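Local coordinates for phosphohistidine phosphatase SixA (Escherichia coli, PDB 1UJC), which removes the phosphoryl group from phosphohistidine in the HPt domain of the ArcB sensor, within a multistep His-Asp phosphorelay, at residues E44-A56 / L95-H108. Sequence-based numbering, arbitrary orientation.
Sequences EIERVLVSPFLRA and LTNEGVASVLVISH. With WO4 (tungstate(VI)ion), chain C.
H108 and R55 converge on a single tungstate oxygen. H108 ND1 donates to O2 at 2.8 Å, R55 NE reaches the same O2 at 2.6 Å, and R55 NH2 adds a third bond. O2 lies in the plane of both the imidazole and the guanidinium, yet the two groups are not coplanar: H108 CE1 sits over one face of the guanidinium. R55 swings its CG between backbone N and carbonyl carbon (chi1 52°), then runs extended to NE, which carries the head from the start of helix 54-66 to the ion.

At the imidazole edge, S51 OG and H108 NE2 share a hydrogen bond of 2.7 Å. That OG also accepts from F53 N, nearly straight (N-H...O 168°), in an ST turn, while the F53 ring makes an offset edge-to-face contact, its edge toward the H108 face, planes at 76°. R7 and L109 N bind the ion too, H8 completes the pocket, and D18 salt-bridges R55 NH2.

What brings S51 and H108 together is the parallel pairing of strands 47-50 and 102-107, neighbours in the central sheet of this histidine phosphatase fold. Its ladder runs from R47 N–S102 O to S51 N–I106 O. L49 CG packs on V103 CG1 (3.7 Å) on one face; V50 lies alongside I106 on the other. At the far end R47 salt-bridges E98 (NH1 to OE2 2.9 Å, in the guanidinium plane) and E74 (through NE).

With both imidazole nitrogens engaged, ring rotation is fixed, and three N-H groups converging on one oxygen suggest how a phosphoryl oxygen would be gripped.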
loop_
_atom_site.group_PDB
_atom_site.type_symbol
_atom_site.label_atom_id
_atom_site.label_comp_id
_atom_site.label_asym_id
_atom_site.label_seq_id
_atom_site.Cartn_x
_atom_site.Cartn_y
_atom_site.Cartn_z
ATOM N N GLU A 44 2.107 -10.849 8.663
ATOM C CA GLU A 44 2.901 -10.175 9.679
ATOM C C GLU A 44 3.696 -9.085 8.974
ATOM O O GLU A 44 4.637 -9.381 8.235
ATOM C CB GLU A 44 3.863 -11.163 10.336
ATOM C CG GLU A 44 3.242 -12.510 10.676
ATOM C CD GLU A 44 4.244 -13.487 11.269
ATOM O OE1 GLU A 44 5.318 -13.689 10.658
ATOM O OE2 GLU A 44 3.958 -14.062 12.343
ATOM N N ILE A 45 3.315 -7.831 9.193
ATOM C CA ILE A 45 3.992 -6.710 8.548
ATOM C C ILE A 45 5.185 -6.240 9.359
ATOM O O ILE A 45 5.038 -5.814 10.501
ATOM C CB ILE A 45 3.030 -5.522 8.345
ATOM C CG1 ILE A 45 1.791 -5.979 7.566
ATOM C CG2 ILE A 45 3.736 -4.400 7.606
ATOM C CD1 ILE A 45 2.086 -6.498 6.179
ATOM N N GLU A 46 6.366 -6.312 8.752
ATOM C CA GLU A 46 7.605 -5.910 9.414
ATOM C C GLU A 46 7.911 -4.428 9.239
ATOM O O GLU A 46 8.429 -3.781 10.151
ATOM C CB GLU A 46 8.785 -6.729 8.876
ATOM C CG GLU A 46 10.101 -6.492 9.629
ATOM C CD GLU A 46 11.277 -7.261 9.042
ATOM O OE1 GLU A 46 11.121 -8.461 8.741
ATOM O OE2 GLU A 46 12.364 -6.664 8.893
ATOM N N ARG A 47 7.599 -3.894 8.064
ATOM C CA ARG A 47 7.860 -2.489 7.779
ATOM C C ARG A 47 6.683 -1.831 7.067
ATOM O O ARG A 47 5.930 -2.490 6.345
ATOM C CB ARG A 47 9.119 -2.363 6.915
ATOM C CG ARG A 47 10.400 -2.791 7.623
ATOM C CD ARG A 47 10.846 -1.733 8.624
ATOM N NE ARG A 47 11.524 -0.616 7.971
ATOM C CZ ARG A 47 12.760 -0.675 7.478
ATOM N NH1 ARG A 47 13.459 -1.802 7.564
ATOM N NH2 ARG A 47 13.301 0.396 6.907
ATOM N N VAL A 48 6.538 -0.525 7.268
ATOM C CA VAL A 48 5.457 0.225 6.651
ATOM C C VAL A 48 5.953 1.500 5.974
ATOM O O VAL A 48 6.672 2.299 6.576
ATOM C CB VAL A 48 4.391 0.594 7.694
ATOM C CG1 VAL A 48 3.296 1.429 7.055
ATOM C CG2 VAL A 48 3.819 -0.671 8.304
ATOM N N LEU A 49 5.560 1.675 4.715
ATOM C CA LEU A 49 5.930 2.844 3.926
ATOM C C LEU A 49 4.617 3.516 3.546
ATOM O O LEU A 49 3.715 2.865 3.021
ATOM C CB LEU A 49 6.688 2.414 2.666
ATOM C CG LEU A 49 7.864 1.458 2.886
ATOM C CD1 LEU A 49 8.486 1.083 1.545
ATOM C CD2 LEU A 49 8.899 2.116 3.786
ATOM N N VAL A 50 4.501 4.811 3.813
ATOM C CA VAL A 50 3.261 5.519 3.518
ATOM C C VAL A 50 3.456 6.884 2.865
ATOM O O VAL A 50 4.463 7.553 3.081
ATOM C CB VAL A 50 2.433 5.705 4.817
ATOM C CG1 VAL A 50 3.210 6.566 5.808
ATOM C CG2 VAL A 50 1.075 6.324 4.499
ATOM N N SER A 51 2.477 7.280 2.057
ATOM C CA SER A 51 2.491 8.573 1.391
ATOM C C SER A 51 2.290 9.657 2.445
ATOM O O SER A 51 1.639 9.429 3.459
ATOM C CB SER A 51 1.358 8.650 0.370
ATOM O OG SER A 51 1.086 9.994 0.025
ATOM N N PRO A 52 2.856 10.852 2.214
ATOM C CA PRO A 52 2.750 11.994 3.132
ATOM C C PRO A 52 1.344 12.597 3.168
ATOM O O PRO A 52 1.022 13.377 4.060
ATOM C CB PRO A 52 3.764 12.991 2.567
ATOM C CG PRO A 52 4.743 12.122 1.841
ATOM C CD PRO A 52 3.838 11.132 1.156
ATOM N N PHE A 53 0.513 12.239 2.191
ATOM C CA PHE A 53 -0.846 12.770 2.123
ATOM C C PHE A 53 -1.767 12.189 3.189
ATOM O O PHE A 53 -1.770 10.980 3.444
ATOM C CB PHE A 53 -1.441 12.537 0.732
ATOM C CG PHE A 53 -0.825 13.392 -0.348
ATOM C CD1 PHE A 53 0.207 14.285 -0.054
ATOM C CD2 PHE A 53 -1.270 13.299 -1.661
ATOM C CE1 PHE A 53 0.785 15.067 -1.055
ATOM C CE2 PHE A 53 -0.699 14.078 -2.666
ATOM C CZ PHE A 53 0.328 14.961 -2.365
ATOM N N LEU A 54 -2.559 13.068 3.796
ATOM C CA LEU A 54 -3.473 12.695 4.866
ATOM C C LEU A 54 -4.311 11.443 4.631
ATOM O O LEU A 54 -4.471 10.633 5.545
ATOM C CB LEU A 54 -4.393 13.875 5.215
ATOM C CG LEU A 54 -3.719 15.054 5.933
ATOM C CD1 LEU A 54 -4.762 16.053 6.400
ATOM C CD2 LEU A 54 -2.941 14.540 7.124
ATOM N N ARG A 55 -4.841 11.266 3.425
ATOM C CA ARG A 55 -5.657 10.085 3.164
ATOM C C ARG A 55 -4.862 8.786 3.275
ATOM O O ARG A 55 -5.405 7.751 3.662
ATOM C CB ARG A 55 -6.352 10.191 1.799
ATOM C CG ARG A 55 -5.468 10.513 0.608
ATOM C CD ARG A 55 -6.361 10.833 -0.583
ATOM N NE ARG A 55 -5.653 11.089 -1.838
ATOM C CZ ARG A 55 -5.049 12.231 -2.163
ATOM N NH1 ARG A 55 -5.041 13.260 -1.325
ATOM N NH2 ARG A 55 -4.475 12.353 -3.353
ATOM N N ALA A 56 -3.573 8.838 2.956
ATOM C CA ALA A 56 -2.736 7.647 3.049
ATOM C C ALA A 56 -2.445 7.348 4.523
ATOM O O ALA A 56 -2.642 6.229 4.997
ATOM C CB ALA A 56 -1.433 7.856 2.280
ATOM N N LEU A 95 15.477 -2.597 1.061
ATOM C CA LEU A 95 14.947 -3.329 2.202
ATOM C C LEU A 95 15.034 -4.838 1.983
ATOM O O LEU A 95 15.304 -5.589 2.920
ATOM C CB LEU A 95 13.496 -2.920 2.472
ATOM C CG LEU A 95 13.240 -1.449 2.827
ATOM C CD1 LEU A 95 11.767 -1.261 3.194
ATOM C CD2 LEU A 95 14.126 -1.037 3.984
ATOM N N THR A 96 14.808 -5.280 0.750
ATOM C CA THR A 96 14.873 -6.703 0.430
ATOM C C THR A 96 16.262 -7.250 0.738
ATOM O O THR A 96 16.395 -8.309 1.348
ATOM C CB THR A 96 14.538 -6.968 -1.061
ATOM O OG1 THR A 96 13.167 -6.633 -1.309
ATOM C CG2 THR A 96 14.759 -8.434 -1.414
ATOM N N ASN A 97 17.293 -6.522 0.326
ATOM C CA ASN A 97 18.669 -6.940 0.565
ATOM C C ASN A 97 19.065 -6.762 2.028
ATOM O O ASN A 97 20.042 -7.347 2.490
ATOM C CB ASN A 97 19.621 -6.150 -0.337
ATOM C CG ASN A 97 19.644 -6.677 -1.755
ATOM O OD1 ASN A 97 20.288 -7.687 -2.044
ATOM N ND2 ASN A 97 18.923 -6.008 -2.646
ATOM N N GLU A 98 18.293 -5.955 2.746
ATOM C CA GLU A 98 18.533 -5.690 4.160
ATOM C C GLU A 98 18.063 -6.881 4.991
ATOM O O GLU A 98 18.525 -7.095 6.108
ATOM C CB GLU A 98 17.783 -4.414 4.586
ATOM C CG GLU A 98 17.847 -4.084 6.077
ATOM C CD GLU A 98 17.180 -2.756 6.420
ATOM O OE1 GLU A 98 17.713 -1.698 6.035
ATOM O OE2 GLU A 98 16.115 -2.768 7.072
ATOM N N GLY A 99 17.141 -7.657 4.432
ATOM C CA GLY A 99 16.628 -8.811 5.142
ATOM C C GLY A 99 15.157 -8.680 5.500
ATOM O O GLY A 99 14.545 -9.638 5.950
ATOM N N VAL A 100 14.581 -7.500 5.294
ATOM C CA VAL A 100 13.168 -7.285 5.606
ATOM C C VAL A 100 12.290 -8.379 4.987
ATOM O O VAL A 100 12.374 -8.658 3.788
ATOM C CB VAL A 100 12.705 -5.905 5.105
ATOM C CG1 VAL A 100 11.211 -5.740 5.320
ATOM C CG2 VAL A 100 13.468 -4.818 5.837
ATOM N N ALA A 101 11.438 -8.988 5.809
ATOM C CA ALA A 101 10.570 -10.071 5.351
ATOM C C ALA A 101 9.260 -9.626 4.706
ATOM O O ALA A 101 8.736 -10.316 3.834
ATOM C CB ALA A 101 10.274 -11.028 6.512
ATOM N N SER A 102 8.730 -8.482 5.127
ATOM C CA SER A 102 7.471 -7.999 4.575
ATOM C C SER A 102 7.281 -6.505 4.772
ATOM O O SER A 102 7.696 -5.939 5.789
ATOM C CB SER A 102 6.306 -8.746 5.220
ATOM O OG SER A 102 6.344 -8.592 6.626
ATOM N N VAL A 103 6.634 -5.874 3.798
ATOM C CA VAL A 103 6.386 -4.440 3.836
ATOM C C VAL A 103 4.995 -4.113 3.318
ATOM O O VAL A 103 4.539 -4.697 2.335
ATOM C CB VAL A 103 7.405 -3.668 2.954
ATOM C CG1 VAL A 103 7.151 -2.171 3.052
ATOM C CG2 VAL A 103 8.827 -3.999 3.372
ATOM N N LEU A 104 4.321 -3.186 3.994
ATOM C CA LEU A 104 2.995 -2.737 3.582
ATOM C C LEU A 104 3.178 -1.320 3.048
ATOM O O LEU A 104 3.679 -0.447 3.761
ATOM C CB LEU A 104 2.020 -2.726 4.762
ATOM C CG LEU A 104 0.665 -2.049 4.511
ATOM C CD1 LEU A 104 -0.029 -2.667 3.305
ATOM C CD2 LEU A 104 -0.205 -2.179 5.748
ATOM N N VAL A 105 2.795 -1.110 1.790
ATOM C CA VAL A 105 2.924 0.193 1.131
ATOM C C VAL A 105 1.544 0.793 0.880
ATOM O O VAL A 105 0.727 0.207 0.174
ATOM C CB VAL A 105 3.647 0.058 -0.235
ATOM C CG1 VAL A 105 3.822 1.434 -0.877
ATOM C CG2 VAL A 105 4.993 -0.624 -0.050
ATOM N N ILE A 106 1.284 1.961 1.461
ATOM C CA ILE A 106 -0.003 2.625 1.291
ATOM C C ILE A 106 0.221 3.853 0.424
ATOM O O ILE A 106 0.988 4.746 0.789
ATOM C CB ILE A 106 -0.601 3.029 2.654
ATOM C CG1 ILE A 106 -0.884 1.774 3.484
ATOM C CG2 ILE A 106 -1.881 3.809 2.450
ATOM C CD1 ILE A 106 -1.441 2.060 4.871
ATOM N N SER A 107 -0.453 3.901 -0.724
ATOM C CA SER A 107 -0.264 5.005 -1.654
ATOM C C SER A 107 -1.514 5.442 -2.413
ATOM O O SER A 107 -2.628 5.371 -1.893
ATOM C CB SER A 107 0.840 4.629 -2.646
ATOM O OG SER A 107 1.250 5.735 -3.425
ATOM N N HIS A 108 -1.317 5.899 -3.648
ATOM C CA HIS A 108 -2.421 6.377 -4.467
ATOM C C HIS A 108 -2.300 5.964 -5.924
ATOM O O HIS A 108 -1.281 5.416 -6.356
ATOM C CB HIS A 108 -2.486 7.911 -4.469
ATOM C CG HIS A 108 -2.105 8.558 -3.175
ATOM N ND1 HIS A 108 -2.959 9.394 -2.488
ATOM C CD2 HIS A 108 -0.948 8.543 -2.473
ATOM C CE1 HIS A 108 -2.343 9.864 -1.418
ATOM N NE2 HIS A 108 -1.122 9.364 -1.386
HETATM W W WO4 C . -6.421 8.713 -4.977
HETATM O O1 WO4 C . -5.836 7.099 -5.208
HETATM O O2 WO4 C . -5.315 9.603 -3.981
HETATM O O3 WO4 C . -8.044 8.713 -4.384
HETATM O O4 WO4 C . -6.454 9.509 -6.513
#